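Local coordinates for protein lysine cyclodeaminase (Streptomyces pristinaespiralis, PDB 5YU3) that probably converts L-lysine to L-pipecolic acid with release of ammonia, using bound NAD, and also recognises L-ornithine and L-2,4-diaminobutyric acid, at residues G71-L76 and V98-D103; L108-D113 and L310-F315. All blocks are in the same frame, centred on the assembly; numbering follows the deposited sequence.

Interaction 1 (G71-L76 and V98-D103); sequences GDHITL and VARYDD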
# COMPACT_ATOMS: atom_id res chain seq x y z
N GLY A 71 1.76 18.03 3.86
CA GLY A 71 1.47 18.71 5.10
C GLY A 71 0.16 18.33 5.75
O GLY A 71 -0.08 18.72 6.90
N ASP A 72 -0.70 17.58 5.05
CA ASP A 72 -2.02 17.25 5.57
C ASP A 72 -2.12 15.76 5.83
O ASP A 72 -2.04 15.31 6.97
CB ASP A 72 -3.11 17.69 4.60
CG ASP A 72 -3.22 19.20 4.48
OD1 ASP A 72 -3.89 19.67 3.54
OD2 ASP A 72 -2.65 19.91 5.34
N HIS A 73 -2.32 14.97 4.78
CA HIS A 73 -2.52 13.54 4.98
C HIS A 73 -2.14 12.78 3.73
O HIS A 73 -1.95 13.36 2.65
CB HIS A 73 -3.97 13.25 5.37
CG HIS A 73 -4.97 13.84 4.43
ND1 HIS A 73 -5.80 14.88 4.79
CD2 HIS A 73 -5.26 13.55 3.14
CE1 HIS A 73 -6.57 15.20 3.76
NE2 HIS A 73 -6.26 14.42 2.75
N ILE A 74 -2.04 11.47 3.88
CA ILE A 74 -1.80 10.54 2.79
C ILE A 74 -2.97 9.58 2.73
O ILE A 74 -3.38 9.04 3.77
CB ILE A 74 -0.47 9.77 2.96
CG1 ILE A 74 0.71 10.74 3.07
CG2 ILE A 74 -0.29 8.78 1.80
CD1 ILE A 74 2.02 10.07 3.40
N THR A 75 -3.52 9.38 1.54
CA THR A 75 -4.57 8.39 1.33
C THR A 75 -3.96 7.17 0.67
O THR A 75 -3.13 7.30 -0.23
CB THR A 75 -5.69 8.96 0.44
OG1 THR A 75 -6.28 10.08 1.10
CG2 THR A 75 -6.75 7.90 0.17
N LEU A 76 -4.35 5.98 1.13
CA LEU A 76 -3.96 4.75 0.45
C LEU A 76 -5.19 3.89 0.23
O LEU A 76 -5.84 3.47 1.20
CB LEU A 76 -2.90 3.97 1.23
CG LEU A 76 -2.31 2.76 0.48
CD1 LEU A 76 -1.32 3.19 -0.61
CD2 LEU A 76 -1.65 1.76 1.42
N VAL A 98 -9.96 1.88 2.12
CA VAL A 98 -9.27 3.16 1.95
C VAL A 98 -8.82 3.64 3.32
O VAL A 98 -9.63 3.72 4.25
CB VAL A 98 -10.15 4.23 1.28
CG1 VAL A 98 -9.28 5.37 0.75
CG2 VAL A 98 -10.99 3.63 0.15
N ALA A 99 -7.53 3.95 3.45
CA ALA A 99 -6.97 4.43 4.71
C ALA A 99 -6.44 5.85 4.55
O ALA A 99 -6.04 6.27 3.46
CB ALA A 99 -5.84 3.50 5.21
N ARG A 100 -6.42 6.58 5.67
CA ARG A 100 -5.83 7.91 5.71
C ARG A 100 -4.78 7.94 6.80
O ARG A 100 -4.98 7.38 7.88
CB ARG A 100 -6.90 8.98 5.97
CG ARG A 100 -6.34 10.39 5.95
CD ARG A 100 -7.45 11.42 5.92
NE ARG A 100 -8.10 11.46 4.61
CZ ARG A 100 -8.91 12.44 4.22
NH1 ARG A 100 -9.16 13.45 5.03
NH2 ARG A 100 -9.46 12.40 3.01
N TYR A 101 -3.64 8.57 6.50
CA TYR A 101 -2.48 8.67 7.39
C TYR A 101 -2.12 10.14 7.58
O TYR A 101 -2.13 10.91 6.63
CB TYR A 101 -1.27 7.91 6.82
CG TYR A 101 -1.54 6.44 6.59
CD1 TYR A 101 -2.16 6.00 5.43
CD2 TYR A 101 -1.21 5.50 7.56
CE1 TYR A 101 -2.43 4.68 5.23
CE2 TYR A 101 -1.48 4.15 7.37
CZ TYR A 101 -2.09 3.75 6.20
OH TYR A 101 -2.37 2.43 5.98
N ASP A 102 -1.80 10.52 8.82
CA ASP A 102 -1.34 11.88 9.06
C ASP A 102 0.01 12.10 8.38
O ASP A 102 0.93 11.29 8.56
CB ASP A 102 -1.22 12.16 10.56
CG ASP A 102 -0.84 13.60 10.84
OD1 ASP A 102 -1.68 14.49 10.60
OD2 ASP A 102 0.29 13.85 11.30
N ASP A 103 0.12 13.17 7.59
CA ASP A 103 1.37 13.41 6.87
C ASP A 103 2.50 13.83 7.80
O ASP A 103 3.68 13.60 7.49
CB ASP A 103 1.18 14.48 5.80
CG ASP A 103 2.34 14.53 4.83
OD1 ASP A 103 2.62 13.49 4.20
OD2 ASP A 103 2.97 15.60 4.69
O HOH W 1 -0.60 16.58 9.23
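The carbonyl oxygen D72 O takes a hydrogen bond from D103 N at 3.1 Å, with the donor above the carbonyl plane. A water also lies 3.0 Å from D72 O and beside the carboxylate of D102, so it may bridge the two residues. Next to this, D103 OD2 accepts the backbone N of G71 at 2.8 Å. The N-H comes from above the carboxylate, 46° out of its plane. The other oxygen of D103 pairs with R68. From here the strands run antiparallel. I74 and Y101 form a hydrogen-bonded pair, with I74 N to Y101 O at 2.8 Å, and L76 and A99 form the next one. On one face of the sheet the guanidinium of R100 lies flat on the H73 imidazole. The centres are 3.7 Å apart and the planes differ by 12°. H73 CG sits between its own backbone N and carbonyl carbon (chi1 52°), which brings the ring over to R100. The chain of R100 bends at its third torsion, and its CD also packs over the ring face. Further along this face T75 CG2 meets V98 CG1 at 3.6 Å. On the opposite face L76 CB touches the edge of the Y101 ring at CE1, 4.1 Å away. The hydroxyl of Y101 bonds to T78 of the second subunit. The G71-D103 end is thus polar, the rest is a regular ladder, and R100 is also salt-bridged to E313. The arginine's charge would probably disfavour a protonated H73, though E313 should temper this.

Interaction 2 (L108-D113 and L310-F315); sequences LTALMD and LAMEVF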
# COMPACT_ATOMS: atom_id res chain seq x y z
N LEU A 108 -1.89 6.24 11.39
CA LEU A 108 -3.14 5.84 10.74
C LEU A 108 -4.31 6.55 11.42
O LEU A 108 -4.62 6.26 12.58
CB LEU A 108 -3.29 4.32 10.81
CG LEU A 108 -4.62 3.73 10.34
CD1 LEU A 108 -4.77 3.95 8.83
CD2 LEU A 108 -4.74 2.24 10.68
N THR A 109 -4.97 7.47 10.72
CA THR A 109 -6.03 8.27 11.34
C THR A 109 -7.44 7.81 10.98
O THR A 109 -8.37 8.05 11.76
CB THR A 109 -5.90 9.75 10.98
OG1 THR A 109 -5.94 9.93 9.56
CG2 THR A 109 -4.59 10.35 11.54
N ALA A 110 -7.64 7.18 9.83
CA ALA A 110 -8.99 6.79 9.43
C ALA A 110 -8.92 5.62 8.46
O ALA A 110 -7.96 5.48 7.70
CB ALA A 110 -9.74 7.98 8.80
N LEU A 111 -9.95 4.77 8.52
CA LEU A 111 -10.02 3.56 7.71
C LEU A 111 -11.48 3.27 7.39
O LEU A 111 -12.32 3.30 8.30
CB LEU A 111 -9.40 2.38 8.47
CG LEU A 111 -9.53 1.00 7.82
CD1 LEU A 111 -8.77 0.98 6.51
CD2 LEU A 111 -9.00 -0.06 8.78
N MET A 112 -11.79 2.96 6.13
CA MET A 112 -13.18 2.71 5.74
C MET A 112 -13.25 1.75 4.56
O MET A 112 -12.25 1.48 3.87
CB MET A 112 -13.92 4.01 5.37
CG MET A 112 -13.33 4.72 4.15
SD MET A 112 -14.32 6.15 3.62
CE MET A 112 -15.76 5.31 2.96
N ASP A 113 -14.46 1.23 4.33
CA ASP A 113 -14.76 0.42 3.15
C ASP A 113 -14.36 1.15 1.87
O ASP A 113 -14.52 2.37 1.75
CB ASP A 113 -16.26 0.12 3.09
CG ASP A 113 -16.68 -0.47 1.75
OD1 ASP A 113 -16.18 -1.57 1.42
OD2 ASP A 113 -17.50 0.15 1.04
N LEU A 310 -10.75 12.08 -2.56
CA LEU A 310 -11.83 13.05 -2.60
C LEU A 310 -13.15 12.43 -2.15
O LEU A 310 -13.90 13.04 -1.38
CB LEU A 310 -11.98 13.63 -4.01
CG LEU A 310 -10.93 14.63 -4.45
CD1 LEU A 310 -11.24 15.05 -5.88
CD2 LEU A 310 -10.91 15.83 -3.52
N ALA A 311 -13.45 11.22 -2.64
CA ALA A 311 -14.67 10.56 -2.19
C ALA A 311 -14.61 10.22 -0.71
O ALA A 311 -15.62 10.31 0.00
CB ALA A 311 -14.92 9.30 -3.01
N MET A 312 -13.43 9.82 -0.22
CA MET A 312 -13.29 9.57 1.22
C MET A 312 -13.58 10.84 2.01
O MET A 312 -14.28 10.79 3.04
CB MET A 312 -11.89 9.04 1.55
CG MET A 312 -11.68 8.78 3.04
SD MET A 312 -10.37 7.56 3.32
CE MET A 312 -10.45 7.29 5.10
N GLU A 313 -13.10 11.99 1.54
CA GLU A 313 -13.38 13.24 2.24
C GLU A 313 -14.88 13.48 2.34
O GLU A 313 -15.37 13.96 3.36
CB GLU A 313 -12.70 14.40 1.52
CG GLU A 313 -12.71 15.71 2.30
CD GLU A 313 -11.83 15.67 3.54
OE1 GLU A 313 -10.93 14.81 3.61
OE2 GLU A 313 -12.05 16.52 4.44
N VAL A 314 -15.63 13.15 1.28
CA VAL A 314 -17.08 13.34 1.33
C VAL A 314 -17.69 12.44 2.40
O VAL A 314 -18.57 12.88 3.16
CB VAL A 314 -17.69 13.07 -0.06
CG1 VAL A 314 -19.22 13.03 0.06
CG2 VAL A 314 -17.24 14.14 -1.04
N PHE A 315 -17.25 11.19 2.48
CA PHE A 315 -17.74 10.28 3.51
C PHE A 315 -17.34 10.75 4.91
O PHE A 315 -18.15 10.69 5.84
CB PHE A 315 -17.22 8.87 3.27
CG PHE A 315 -18.07 8.07 2.33
CD1 PHE A 315 -19.19 7.39 2.79
CD2 PHE A 315 -17.77 8.02 0.98
CE1 PHE A 315 -19.98 6.65 1.92
CE2 PHE A 315 -18.57 7.29 0.10
CZ PHE A 315 -19.67 6.60 0.58
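A110 is the first residue of the strand to meet the helix. Its CB touches the terminal methyl of M312, 3.8 Å from M312 CE. T109 and A110 both face R100 and form a classic beta bulge in the strand. L111 turns its side chain away from the helix, and its backbone N only borders the same methyl. M112 then makes the main contact. The side chains of M112 and M312 lie alongside each other, running opposite ways. M112 SD lies 3.8 Å from M312 CG, while M112 CG lies 4.0 Å from M312 CE. M312 is extended, with CG opposite its backbone N (chi1 179°), and this lets it span the gap to the strand. M112 instead bends at its last torsion, which carries its methyl over one face of the F315 ring. M112 CE is 3.7 Å from F315 CG and sits toward the rim of the ring, in a CH-pi contact. M112 SD, 5.2 Å from the centroid of the F315 ring, stands obliquely to it, a Met-aromatic contact. M112 and F315 stand roughly perpendicular to each other. D113 ends the strand. Its carboxylate caps the start of helix 115-133 through the backbone N of V115 and L116. The interface is purely apolar and buried. The strand and helix axes are 10.5 Å apart and nearly perpendicular, at 98°. Around them, V11 of helix 8-18 touches both M112 and F315, L23 of helix 20-39 packs on F315, and L117 of helix 115-133 fits against both methionines. V98 of the neighbouring strand 94-102 touches M312.

Interaction 1 closes first. It joins strands 73-81 and 94-102 across 21 residues that include the short helix 85-89. The chain then turns directly into strand 108-113, the next strand of the same mixed sheet. Interaction 2 closes a far longer loop of 196 residues, which holds the whole parallel sheet of the Rossmann-type domain that binds NAD. The chain comes back as helix 305-321 and lies on the mixed sheet. The two contacts follow in series, so they neither nest nor cross. They meet where strands 94-102 and 108-113 lie side by side: R100 N probably bonds to A110 O at 2.8 Å. Both also reach the second subunit.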